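Local coordinates for protein extracellular PQQ-dependent sugar dehydrogenase (Coprinopsis cinerea, PDB 6JT6) that probably oxidises pyranose sugars with PQQ and hands the electrons to a heme b cytochrome domain, the part crystallised here, at residues A[99-104]-A[118-123]; A[52-57]-A[143-148]; A[66-71]-A[128-133]; A[12-17]-A[183-188]. All coordinates share one frame; numbering follows the deposited sequence.

Contact 1. Residues A[99-104]-A[118-123]. With NAG (2-acetamido-2-deoxy-beta-D-glucopyranose), chain B.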
# COMPACT_ATOMS: atom_id res chain seq x y z
N PRO A 99 -12.11 -3.91 -3.85
CA PRO A 99 -10.90 -3.46 -4.50
C PRO A 99 -10.40 -4.44 -5.54
O PRO A 99 -10.60 -5.65 -5.38
CB PRO A 99 -9.89 -3.34 -3.34
CG PRO A 99 -10.76 -3.02 -2.18
CD PRO A 99 -11.95 -3.93 -2.39
N ARG A 100 -9.79 -3.93 -6.59
CA ARG A 100 -9.18 -4.78 -7.61
C ARG A 100 -7.68 -4.48 -7.55
O ARG A 100 -7.24 -3.34 -7.78
CB ARG A 100 -9.78 -4.53 -9.00
CG ARG A 100 -11.33 -4.60 -9.07
CD ARG A 100 -11.89 -5.98 -9.39
NE ARG A 100 -11.73 -6.99 -8.33
CZ ARG A 100 -12.68 -7.34 -7.44
NH1 ARG A 100 -12.41 -8.27 -6.53
NH2 ARG A 100 -13.88 -6.76 -7.46
N LEU A 101 -6.91 -5.50 -7.18
CA LEU A 101 -5.49 -5.34 -6.89
C LEU A 101 -4.62 -6.02 -7.93
O LEU A 101 -4.85 -7.19 -8.31
CB LEU A 101 -5.13 -5.89 -5.47
CG LEU A 101 -5.76 -5.10 -4.29
CD1 LEU A 101 -5.75 -5.96 -3.05
CD2 LEU A 101 -4.98 -3.81 -4.05
N THR A 102 -3.58 -5.31 -8.35
CA THR A 102 -2.66 -5.86 -9.34
C THR A 102 -1.29 -5.60 -8.78
O THR A 102 -0.93 -4.44 -8.58
CB THR A 102 -2.82 -5.10 -10.70
OG1 THR A 102 -4.20 -5.11 -11.09
CG2 THR A 102 -1.91 -5.71 -11.79
N ILE A 103 -0.52 -6.66 -8.55
CA ILE A 103 0.88 -6.48 -8.16
C ILE A 103 1.68 -6.11 -9.40
O ILE A 103 1.50 -6.72 -10.46
CB ILE A 103 1.44 -7.73 -7.46
CG1 ILE A 103 0.73 -7.91 -6.11
CG2 ILE A 103 2.97 -7.60 -7.21
CD1 ILE A 103 0.90 -9.28 -5.47
N LEU A 104 2.53 -5.10 -9.25
CA LEU A 104 3.32 -4.50 -10.33
C LEU A 104 4.76 -4.95 -10.19
O LEU A 104 5.10 -5.67 -9.24
CB LEU A 104 3.20 -2.95 -10.29
CG LEU A 104 1.77 -2.36 -10.33
CD1 LEU A 104 1.69 -0.81 -10.32
CD2 LEU A 104 0.94 -2.92 -11.49
N TYR A 118 1.77 -2.02 -5.98
CA TYR A 118 0.45 -2.48 -6.38
C TYR A 118 -0.38 -1.37 -7.00
O TYR A 118 -0.18 -0.18 -6.72
CB TYR A 118 -0.28 -3.15 -5.17
CG TYR A 118 -0.52 -2.19 -4.02
CD1 TYR A 118 -1.69 -1.40 -3.97
CD2 TYR A 118 0.43 -2.06 -2.98
CE1 TYR A 118 -1.88 -0.50 -2.94
CE2 TYR A 118 0.22 -1.18 -1.92
CZ TYR A 118 -0.93 -0.39 -1.91
OH TYR A 118 -1.17 0.50 -0.86
N ARG A 119 -1.29 -1.79 -7.88
CA ARG A 119 -2.37 -0.94 -8.35
C ARG A 119 -3.63 -1.30 -7.58
O ARG A 119 -3.96 -2.45 -7.42
CB ARG A 119 -2.57 -1.15 -9.85
CG ARG A 119 -3.51 -0.12 -10.53
CD ARG A 119 -3.98 -0.70 -11.87
NE ARG A 119 -4.66 0.31 -12.68
CZ ARG A 119 -5.15 0.06 -13.89
NH1 ARG A 119 -5.04 -1.17 -14.39
NH2 ARG A 119 -5.76 1.03 -14.56
N CYS A 120 -4.37 -0.28 -7.15
CA CYS A 120 -5.59 -0.50 -6.37
C CYS A 120 -6.71 0.22 -7.08
O CYS A 120 -6.80 1.46 -7.01
CB CYS A 120 -5.46 0.08 -4.96
SG CYS A 120 -6.58 -0.64 -3.72
N GLN A 121 -7.58 -0.53 -7.71
CA GLN A 121 -8.70 0.08 -8.41
C GLN A 121 -9.96 -0.17 -7.64
O GLN A 121 -10.10 -1.23 -7.00
CB GLN A 121 -8.87 -0.53 -9.79
CG GLN A 121 -7.80 -0.11 -10.76
CD GLN A 121 -7.90 -0.94 -12.01
OE1 GLN A 121 -7.39 -2.07 -12.05
NE2 GLN A 121 -8.56 -0.40 -13.03
N ASN A 122 -10.89 0.79 -7.73
CA ASN A 122 -12.10 0.77 -6.91
C ASN A 122 -11.72 0.79 -5.41
O ASN A 122 -12.17 -0.03 -4.60
CB ASN A 122 -12.96 -0.46 -7.25
CG ASN A 122 -14.34 -0.39 -6.63
OD1 ASN A 122 -14.85 0.71 -6.31
ND2 ASN A 122 -14.97 -1.56 -6.44
N CYS A 123 -10.83 1.73 -5.07
CA CYS A 123 -10.27 1.82 -3.74
C CYS A 123 -10.41 3.22 -3.17
O CYS A 123 -9.74 3.52 -2.20
CB CYS A 123 -8.77 1.47 -3.79
SG CYS A 123 -8.44 -0.20 -4.35
C1 NAG B . -16.30 -1.64 -5.88
C2 NAG B . -17.15 -2.76 -6.47
C3 NAG B . -18.53 -2.80 -5.81
C4 NAG B . -18.47 -2.78 -4.27
C5 NAG B . -17.59 -1.62 -3.76
C6 NAG B . -17.29 -1.81 -2.28
C7 NAG B . -16.70 -3.09 -8.88
C8 NAG B . -17.06 -2.50 -10.22
N2 NAG B . -17.30 -2.47 -7.87
O3 NAG B . -19.18 -4.00 -6.22
O4 NAG B . -19.81 -2.68 -3.74
O5 NAG B . -16.33 -1.56 -4.45
O6 NAG B . -16.70 -0.65 -1.68
O7 NAG B . -15.94 -4.04 -8.75
O HOH W 1 -5.74 -3.26 -10.16
O HOH W 2 -4.55 -3.77 -13.50
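Two neighbouring arms of a beta hairpin, 100-103 and 118-121, run antiparallel at 166°, a clear example of a ladder packed against the protein on one face and hydrated on the other. Four backbone hydrogen bonds join Arg100 with Gln121 and Thr102 with Arg119; in the shortest, Arg100 N lies 2.7 Å from Gln121 O. The tight face carries Leu101, Tyr118 and Cys120. Leu101 CD2 presses on Cys120 SG (3.6 Å) and meets the Tyr118 ring obliquely, while Pro99 CB rests 3.6 Å from Cys123 SG, the other half of the disulfide. Leu104 turns toward the facing arm, its CD1 4.0 Å from Tyr118 C, and also reaches helix 182-191; an alanine here would remove CG and both methyls and would probably loosen the packing of the hairpin against that helix. On the wetter face Arg119 is fully extended, with NE salt-bridged to Glu43 and one guanidinium face covered by Gln121 CD. A water there is hydrogen-bonded to Arg100 O, Gln121 OE1 and Thr102 OG1. Past the strand end Asn122 bears the glycan: its ND2, hydrogen-bonded to Gly98 O, is joined covalently to NAG C1 at 1.4 Å.

Contact 2. Residues A[52-57]-A[143-148]. With HEM (protoporphyrin IX containing Fe), chain C.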
# COMPACT_ATOMS: atom_id res chain seq x y z
N ALA A 52 13.65 -7.13 4.62
CA ALA A 52 13.26 -8.42 4.04
C ALA A 52 12.78 -9.43 5.08
O ALA A 52 12.09 -10.39 4.75
CB ALA A 52 14.42 -9.00 3.25
N SER A 53 13.17 -9.23 6.32
CA SER A 53 12.79 -10.15 7.38
C SER A 53 11.42 -9.86 7.99
O SER A 53 10.95 -10.66 8.81
CB SER A 53 13.87 -10.16 8.46
OG SER A 53 14.00 -8.87 9.08
N ALA A 54 10.81 -8.72 7.62
CA ALA A 54 9.50 -8.33 8.16
C ALA A 54 8.44 -9.36 7.79
O ALA A 54 8.53 -10.00 6.75
CB ALA A 54 9.08 -6.94 7.64
N GLY A 55 7.40 -9.46 8.60
CA GLY A 55 6.34 -10.44 8.31
C GLY A 55 5.32 -9.98 7.29
O GLY A 55 5.08 -10.66 6.28
N TRP A 56 4.73 -8.81 7.54
CA TRP A 56 3.83 -8.18 6.57
C TRP A 56 3.76 -6.67 6.78
O TRP A 56 4.19 -6.15 7.82
CB TRP A 56 2.43 -8.82 6.62
CG TRP A 56 1.69 -8.79 7.94
CD1 TRP A 56 1.57 -9.81 8.84
CD2 TRP A 56 0.94 -7.68 8.48
NE1 TRP A 56 0.79 -9.40 9.93
CE2 TRP A 56 0.38 -8.10 9.71
CE3 TRP A 56 0.69 -6.35 8.03
CZ2 TRP A 56 -0.44 -7.26 10.49
CZ3 TRP A 56 -0.12 -5.51 8.81
CH2 TRP A 56 -0.68 -5.98 10.03
N ILE A 57 3.26 -5.96 5.77
CA ILE A 57 3.20 -4.51 5.76
C ILE A 57 1.83 -4.15 5.18
O ILE A 57 1.42 -4.69 4.15
CB ILE A 57 4.30 -3.91 4.85
CG1 ILE A 57 5.67 -4.53 5.16
CG2 ILE A 57 4.29 -2.35 4.93
CD1 ILE A 57 6.75 -4.20 4.12
N TRP A 143 -1.04 3.00 8.93
CA TRP A 143 0.05 2.08 8.54
C TRP A 143 0.09 0.97 9.59
O TRP A 143 -0.22 1.22 10.76
CB TRP A 143 1.41 2.83 8.42
CG TRP A 143 1.87 3.55 9.63
CD1 TRP A 143 1.62 4.87 9.99
CD2 TRP A 143 2.64 2.99 10.71
NE1 TRP A 143 2.21 5.16 11.19
CE2 TRP A 143 2.84 4.03 11.66
CE3 TRP A 143 3.21 1.72 10.94
CZ2 TRP A 143 3.60 3.84 12.85
CZ3 TRP A 143 3.96 1.52 12.13
CH2 TRP A 143 4.11 2.59 13.08
N ALA A 144 0.48 -0.23 9.18
CA ALA A 144 0.56 -1.36 10.10
C ALA A 144 1.68 -2.29 9.64
O ALA A 144 1.96 -2.40 8.43
CB ALA A 144 -0.79 -2.11 10.21
N PHE A 145 2.31 -2.98 10.60
CA PHE A 145 3.53 -3.67 10.30
C PHE A 145 3.71 -4.80 11.28
O PHE A 145 3.55 -4.59 12.49
CB PHE A 145 4.66 -2.65 10.43
CG PHE A 145 6.04 -3.15 10.10
CD1 PHE A 145 6.49 -3.22 8.78
CD2 PHE A 145 6.93 -3.46 11.14
CE1 PHE A 145 7.80 -3.64 8.50
CE2 PHE A 145 8.24 -3.86 10.86
CZ PHE A 145 8.67 -3.96 9.54
N HIS A 146 4.01 -5.99 10.77
CA HIS A 146 4.50 -7.06 11.64
C HIS A 146 5.99 -7.25 11.39
O HIS A 146 6.41 -7.63 10.28
CB HIS A 146 3.79 -8.37 11.39
CG HIS A 146 3.81 -9.27 12.57
ND1 HIS A 146 4.98 -9.79 13.08
CD2 HIS A 146 2.82 -9.67 13.39
CE1 HIS A 146 4.69 -10.53 14.14
NE2 HIS A 146 3.38 -10.46 14.35
N SER A 147 6.79 -6.97 12.40
CA SER A 147 8.25 -6.95 12.25
C SER A 147 8.90 -8.30 11.98
O SER A 147 10.07 -8.34 11.58
CB SER A 147 8.88 -6.29 13.51
OG SER A 147 8.75 -7.15 14.63
N THR A 148 8.21 -9.41 12.23
CA THR A 148 8.89 -10.74 12.14
C THR A 148 8.12 -11.83 11.42
O THR A 148 8.73 -12.67 10.79
CB THR A 148 9.28 -11.34 13.51
OG1 THR A 148 8.07 -11.68 14.24
CG2 THR A 148 10.18 -10.33 14.33
CHA HEM C . -4.68 -0.42 15.44
CHB HEM C . -5.90 -5.00 16.53
CHC HEM C . -4.74 -6.42 12.05
CHD HEM C . -4.37 -1.69 10.76
C1A HEM C . -5.06 -1.55 16.13
C2A HEM C . -5.32 -1.58 17.53
C3A HEM C . -5.65 -2.89 17.83
C4A HEM C . -5.61 -3.65 16.63
CMA HEM C . -6.00 -3.44 19.20
CAA HEM C . -5.24 -0.42 18.50
CBA HEM C . -3.82 0.15 18.68
CGA HEM C . -2.77 -0.87 19.03
O1A HEM C . -1.84 -1.18 18.23
O2A HEM C . -2.81 -1.43 20.15
C1B HEM C . -5.67 -5.79 15.41
C2B HEM C . -5.81 -7.22 15.42
C3B HEM C . -5.44 -7.64 14.16
C4B HEM C . -5.09 -6.42 13.40
CMB HEM C . -6.25 -8.08 16.63
CAB HEM C . -5.39 -9.00 13.56
CBB HEM C . -5.04 -10.09 14.23
C1C HEM C . -4.61 -5.24 11.27
C2C HEM C . -4.36 -5.21 9.88
C3C HEM C . -4.25 -3.87 9.49
C4C HEM C . -4.42 -3.07 10.68
CMC HEM C . -4.27 -6.46 9.01
CAC HEM C . -4.03 -3.37 8.10
CBC HEM C . -3.24 -4.03 7.23
C1D HEM C . -4.35 -1.00 11.98
C2D HEM C . -4.15 0.46 12.04
C3D HEM C . -4.26 0.82 13.33
C4D HEM C . -4.53 -0.44 14.05
CMD HEM C . -3.87 1.41 10.91
CAD HEM C . -4.07 2.23 13.91
CBD HEM C . -5.29 3.13 13.81
CGD HEM C . -6.31 2.67 14.81
O1D HEM C . -7.45 2.27 14.48
O2D HEM C . -5.98 2.67 16.01
NA HEM C . -5.22 -2.83 15.60
NB HEM C . -5.25 -5.37 14.22
NC HEM C . -4.61 -3.94 11.73
ND HEM C . -4.61 -1.50 13.21
FE HEM C . -4.93 -3.35 13.70
O HOH W 3 10.38 -13.18 8.76
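A classic beta bulge opens the pairing of strand 56-60 with strand 138-146 in the six-stranded antiparallel sheet beside the heme: Gly55 and Trp56 both face His146. The carbonyl of His146 receives two N-H groups, a firm one from Gly55 N (2.7 Å) and a weak one from Trp56 N, and His146 N returns a bond to Trp56 O (3.0 Å) from above the carbonyl plane. Trp56, His146 and Phe145 bury the most surface here. Trp56 holds its CG in the crowded position between backbone N and carbonyl carbon (chi1 58°), which sends the indole along the sheet toward the porphyrin. His146 CB sits over one face of the five-membered ring, 3.6 Å from its centroid, a CH-pi contact; the imidazole itself crosses the indole obliquely, its plane turned by 50°. The far rim of the indole meets Ala144 edge-on, and the same methyl also touches HEM CHD, so the pair lines the heme pocket together. Trp56 NE1 is satisfied by Tyr162 O. Phe145 leaves on the other face, CG anti to the backbone N (chi1 -178°), and runs alongside Ile57, whose CG1 is nearest Phe145 CD1. The end of its ring packs on the residue just before the bulge: Phe145 CZ is 3.6 Å from Ala54 CB.

Contact 3. Residues A[66-71]-A[128-133]. With HEM (protoporphyrin IX containing Fe), chain C.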
# COMPACT_ATOMS: atom_id res chain seq x y z
N ARG A 66 -10.67 0.58 11.85
CA ARG A 66 -12.08 0.21 11.78
C ARG A 66 -12.83 0.84 10.61
O ARG A 66 -12.87 2.08 10.46
CB ARG A 66 -12.80 0.52 13.09
CG ARG A 66 -12.30 -0.30 14.28
CD ARG A 66 -12.73 0.37 15.60
NE ARG A 66 -12.35 1.79 15.59
CZ ARG A 66 -13.19 2.82 15.43
NH1 ARG A 66 -14.51 2.63 15.31
NH2 ARG A 66 -12.70 4.07 15.39
N ASN A 67 -13.43 -0.03 9.79
CA ASN A 67 -14.37 0.38 8.74
C ASN A 67 -13.75 1.18 7.59
O ASN A 67 -14.33 2.14 7.06
CB ASN A 67 -15.61 1.07 9.38
CG ASN A 67 -16.19 0.24 10.51
OD1 ASN A 67 -16.60 -0.91 10.29
ND2 ASN A 67 -16.20 0.79 11.71
N ASN A 68 -12.58 0.76 7.18
CA ASN A 68 -11.91 1.35 6.00
C ASN A 68 -11.17 0.19 5.32
O ASN A 68 -10.74 -0.73 6.01
CB ASN A 68 -10.90 2.46 6.41
CG ASN A 68 -11.56 3.66 7.07
OD1 ASN A 68 -12.30 4.42 6.44
ND2 ASN A 68 -11.27 3.87 8.33
N PRO A 69 -11.00 0.23 3.98
CA PRO A 69 -10.17 -0.78 3.34
C PRO A 69 -8.80 -0.88 3.98
O PRO A 69 -8.13 0.15 4.21
CB PRO A 69 -10.02 -0.25 1.89
CG PRO A 69 -11.29 0.52 1.69
CD PRO A 69 -11.41 1.25 3.01
N LEU A 70 -8.42 -2.12 4.27
CA LEU A 70 -7.10 -2.43 4.78
C LEU A 70 -6.38 -3.23 3.71
O LEU A 70 -6.87 -4.27 3.28
CB LEU A 70 -7.20 -3.23 6.09
CG LEU A 70 -8.10 -2.72 7.24
CD1 LEU A 70 -8.00 -3.68 8.41
CD2 LEU A 70 -7.76 -1.31 7.77
N LEU A 71 -5.24 -2.74 3.25
CA LEU A 71 -4.46 -3.53 2.29
C LEU A 71 -3.26 -4.08 2.97
O LEU A 71 -2.60 -3.39 3.74
CB LEU A 71 -4.06 -2.71 1.05
CG LEU A 71 -5.13 -1.85 0.37
CD1 LEU A 71 -4.51 -1.09 -0.79
CD2 LEU A 71 -6.35 -2.64 -0.09
N GLY A 128 -18.89 3.69 5.07
CA GLY A 128 -18.44 3.66 6.44
C GLY A 128 -17.06 4.25 6.54
O GLY A 128 -16.45 4.59 5.52
N GLY A 129 -16.58 4.36 7.77
CA GLY A 129 -15.28 4.95 8.08
C GLY A 129 -15.17 6.35 7.51
O GLY A 129 -16.11 7.18 7.65
N ALA A 130 -14.04 6.60 6.85
CA ALA A 130 -13.81 7.89 6.19
C ALA A 130 -14.70 8.10 4.96
O ALA A 130 -14.85 9.23 4.49
CB ALA A 130 -12.33 8.00 5.80
N GLY A 131 -15.27 7.02 4.43
CA GLY A 131 -16.17 7.10 3.28
C GLY A 131 -15.44 7.09 1.94
O GLY A 131 -16.06 6.85 0.90
N GLY A 132 -14.14 7.37 1.96
CA GLY A 132 -13.33 7.38 0.74
C GLY A 132 -12.06 8.18 0.88
O GLY A 132 -11.75 8.69 1.95
N ILE A 133 -11.29 8.26 -0.20
CA ILE A 133 -10.11 9.11 -0.24
C ILE A 133 -10.58 10.38 -0.96
O ILE A 133 -11.06 10.29 -2.09
CB ILE A 133 -8.92 8.44 -0.99
CG1 ILE A 133 -8.46 7.14 -0.28
CG2 ILE A 133 -7.74 9.40 -1.12
CD1 ILE A 133 -7.57 6.25 -1.13
CHA HEM C . -4.68 -0.42 15.44
CHB HEM C . -5.90 -5.00 16.53
CHC HEM C . -4.74 -6.42 12.05
CHD HEM C . -4.37 -1.69 10.76
C1A HEM C . -5.06 -1.55 16.13
C2A HEM C . -5.32 -1.58 17.53
C3A HEM C . -5.65 -2.89 17.83
C4A HEM C . -5.61 -3.65 16.63
CMA HEM C . -6.00 -3.44 19.20
CAA HEM C . -5.24 -0.42 18.50
CBA HEM C . -3.82 0.15 18.68
CGA HEM C . -2.77 -0.87 19.03
O1A HEM C . -1.84 -1.18 18.23
O2A HEM C . -2.81 -1.43 20.15
C1B HEM C . -5.67 -5.79 15.41
C2B HEM C . -5.81 -7.22 15.42
C3B HEM C . -5.44 -7.64 14.16
C4B HEM C . -5.09 -6.42 13.40
CMB HEM C . -6.25 -8.08 16.63
CAB HEM C . -5.39 -9.00 13.56
CBB HEM C . -5.04 -10.09 14.23
C1C HEM C . -4.61 -5.24 11.27
C2C HEM C . -4.36 -5.21 9.88
C3C HEM C . -4.25 -3.87 9.49
C4C HEM C . -4.42 -3.07 10.68
CMC HEM C . -4.27 -6.46 9.01
CAC HEM C . -4.03 -3.37 8.10
CBC HEM C . -3.24 -4.03 7.23
C1D HEM C . -4.35 -1.00 11.98
C2D HEM C . -4.15 0.46 12.04
C3D HEM C . -4.26 0.82 13.33
C4D HEM C . -4.53 -0.44 14.05
CMD HEM C . -3.87 1.41 10.91
CAD HEM C . -4.07 2.23 13.91
CBD HEM C . -5.29 3.13 13.81
CGD HEM C . -6.31 2.67 14.81
O1D HEM C . -7.45 2.27 14.48
O2D HEM C . -5.98 2.67 16.01
NA HEM C . -5.22 -2.83 15.60
NB HEM C . -5.25 -5.37 14.22
NC HEM C . -4.61 -3.94 11.73
ND HEM C . -4.61 -1.50 13.21
FE HEM C . -4.93 -3.35 13.70
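Asn68 reaches across to the tight turn within 128-133 with its side-chain amide, while its neighbour Asn67 offers mainly backbone. The Asn68 CG lies beside its own backbone N (chi1 -64°), and this torsion and chi2 (-68°) together bring OD1 up to the middle of the type II' turn from Gly128 to Gly131. There Ala130 N donates to it at 2.8 Å, almost straight at 167°, approaching in the amide plane on a lone pair. The methyl of Ala130 follows alongside, its CB 3.6 Å from the same OD1. Asn67 is turned differently: its CB points toward the turn and stands 3.8 Å from Gly129 N, but the amide end of the side chain swings away, so that the carbonyl does most of the touching. Asn67 O meets Gly129 CA at 3.1 Å in a CA-H...O contact. The crossing is so close that a beta carbon on Gly129 would run into both Asn67 O and Asn68 OD1, and the positive phi of that residue suits glycine as well. Beyond Asn68 the chain passes into strand 70-76, where Leu70 CB packs on HEM CAC at 3.8 Å, so the contact lies just upstream of a wall of the heme pocket. Two acceptors, Asn67 O and Asn68 OD1, face each other at 3.1 Å. Their repulsion is probably offset because Asn68 OD1 also accepts from Trp126 NE1; with ND2 donating to Ser64 O, three hydrogen bonds fix the rotation of this buried amide and tie the turn to it.

Contact 4. Residues A[12-17]-A[183-188]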
# COMPACT_ATOMS: atom_id res chain seq x y z
N THR A 12 13.07 2.36 -9.60
CA THR A 12 12.21 2.41 -10.80
C THR A 12 12.25 3.74 -11.55
O THR A 12 11.76 3.81 -12.67
CB THR A 12 10.73 2.16 -10.42
OG1 THR A 12 10.27 3.19 -9.53
CG2 THR A 12 10.58 0.80 -9.74
N GLY A 13 12.81 4.78 -10.93
CA GLY A 13 12.78 6.13 -11.52
C GLY A 13 11.46 6.86 -11.35
O GLY A 13 11.30 8.00 -11.82
N VAL A 14 10.50 6.27 -10.62
CA VAL A 14 9.25 6.99 -10.39
C VAL A 14 9.32 7.75 -9.05
O VAL A 14 10.17 7.46 -8.23
CB VAL A 14 7.97 6.10 -10.52
CG1 VAL A 14 8.05 5.08 -11.67
CG2 VAL A 14 7.62 5.44 -9.22
N THR A 15 8.42 8.70 -8.82
CA THR A 15 8.39 9.42 -7.58
C THR A 15 7.09 9.08 -6.85
O THR A 15 6.03 8.97 -7.49
CB THR A 15 8.50 10.96 -7.77
OG1 THR A 15 7.34 11.41 -8.50
CG2 THR A 15 9.76 11.31 -8.52
N PHE A 16 7.20 8.85 -5.53
CA PHE A 16 6.00 8.57 -4.70
C PHE A 16 5.86 9.70 -3.67
O PHE A 16 6.85 10.38 -3.31
CB PHE A 16 6.17 7.27 -3.91
CG PHE A 16 6.18 6.01 -4.74
CD1 PHE A 16 5.04 5.18 -4.80
CD2 PHE A 16 7.35 5.58 -5.40
CE1 PHE A 16 5.04 3.99 -5.56
CE2 PHE A 16 7.36 4.38 -6.13
CZ PHE A 16 6.22 3.60 -6.23
N SER A 17 4.64 9.89 -3.17
CA SER A 17 4.47 10.50 -1.86
C SER A 17 4.72 9.39 -0.81
O SER A 17 3.92 8.43 -0.67
CB SER A 17 3.07 11.11 -1.73
OG SER A 17 2.88 11.57 -0.41
N ASP A 183 -0.25 7.65 -15.50
CA ASP A 183 -0.28 6.60 -16.53
C ASP A 183 1.12 6.14 -16.90
O ASP A 183 1.36 4.94 -16.99
CB ASP A 183 -1.03 7.03 -17.81
CG ASP A 183 -2.51 7.30 -17.60
OD1 ASP A 183 -3.21 6.58 -16.83
OD2 ASP A 183 -3.00 8.25 -18.26
N TYR A 184 2.05 7.08 -17.11
CA TYR A 184 3.46 6.79 -17.38
C TYR A 184 4.07 5.99 -16.24
O TYR A 184 4.72 4.96 -16.47
CB TYR A 184 4.27 8.09 -17.59
CG TYR A 184 5.76 7.89 -17.65
CD1 TYR A 184 6.36 7.16 -18.72
CD2 TYR A 184 6.61 8.42 -16.65
CE1 TYR A 184 7.74 6.98 -18.78
CE2 TYR A 184 7.99 8.25 -16.70
CZ TYR A 184 8.55 7.52 -17.77
OH TYR A 184 9.92 7.33 -17.83
N TYR A 185 3.84 6.46 -15.00
CA TYR A 185 4.32 5.78 -13.80
C TYR A 185 3.74 4.36 -13.71
O TYR A 185 4.47 3.42 -13.38
CB TYR A 185 3.98 6.59 -12.53
CG TYR A 185 4.91 7.76 -12.25
CD1 TYR A 185 6.16 7.87 -12.89
CD2 TYR A 185 4.55 8.76 -11.32
CE1 TYR A 185 7.02 8.95 -12.62
CE2 TYR A 185 5.43 9.81 -10.99
CZ TYR A 185 6.65 9.92 -11.65
OH TYR A 185 7.53 10.96 -11.35
N LEU A 186 2.44 4.22 -14.00
CA LEU A 186 1.77 2.92 -13.95
C LEU A 186 2.41 1.94 -14.90
O LEU A 186 2.71 0.82 -14.50
CB LEU A 186 0.27 3.02 -14.23
CG LEU A 186 -0.57 1.71 -14.20
CD1 LEU A 186 -0.49 0.99 -12.85
CD2 LEU A 186 -2.04 1.98 -14.56
N GLN A 187 2.61 2.36 -16.15
CA GLN A 187 3.30 1.54 -17.17
C GLN A 187 4.71 1.18 -16.74
O GLN A 187 5.10 0.01 -16.81
CB GLN A 187 3.29 2.22 -18.56
CG GLN A 187 4.12 1.52 -19.64
CD GLN A 187 5.62 1.80 -19.59
OE1 GLN A 187 6.08 2.97 -19.52
NE2 GLN A 187 6.41 0.73 -19.59
N GLN A 188 5.48 2.18 -16.32
CA GLN A 188 6.90 1.95 -15.92
C GLN A 188 7.00 0.90 -14.80
O GLN A 188 7.83 0.02 -14.85
CB GLN A 188 7.58 3.24 -15.45
CG GLN A 188 7.91 4.22 -16.55
CD GLN A 188 9.04 3.75 -17.45
OE1 GLN A 188 10.15 3.54 -16.98
NE2 GLN A 188 8.76 3.56 -18.75
O HOH W 4 10.05 10.47 -11.55
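Apolar contact comes first, and it centres on one ring. Val14 CB lies over a face of Tyr185, offset toward the rim and 3.5 Å from Tyr185 CD1, in a CH-pi arrangement with the CB 3.8 Å from the ring centroid. The valine and the tyrosine run antiparallel alongside one another, and Val14 CG1 reaches past the rim of the ring, to 4.2 Å from Gln188 CB, one helical turn further on. This is how the C-terminal helix 182-191 lies against the start of strand 15-21, in one sheet of the beta sandwich that forms the cytochrome domain; Ile31 of the adjoining strand touches both Val14 and Tyr185. Hydrogen bonding takes over at the tip of the ring, where Tyr185 OH and Thr15 OG1 are 2.9 Å apart and either may donate. Thr15 puts its hydroxyl there by holding OG1 in the crowded position between N and carbonyl carbon (chi1 64°). A water extends this link, bonding Tyr185 OH at 2.6 Å and donating to Gly13 O at 2.8 Å. A phenylalanine at Tyr185 would lack the hydroxyl and would probably leave both Thr15 OG1 and this water without that partner. Within 12-17 itself, Thr12 OG1 accepts from Val14 N in an ST turn, and the same hydroxyl is hydrogen-bonded to Asp9 OD2.

How the contacts relate
The four contacts divide between the two sheets of the domain. Contacts 2 and 3 reach the six-stranded sheet that carries the heme, on its neighbouring strands 56-60 and 70-76; both touch the cofactor, though their centres lie 21 Å apart. Contacts 1 and 4 reach the other sheet and meet through Leu186, whose CD2 is 3.6 Å from Arg119 NE and whose CD1 is 3.8 Å from Leu104 CD1. One bridge between the sheets is Leu71 of contact 3: its CD1 packs 3.4 Å from Tyr118 CE1 and 3.6 Å from Cys120 SG of contact 1. Contact 4 lies farthest from the heme contacts, with nearest atoms about 11 Å from those of contacts 2 and 3.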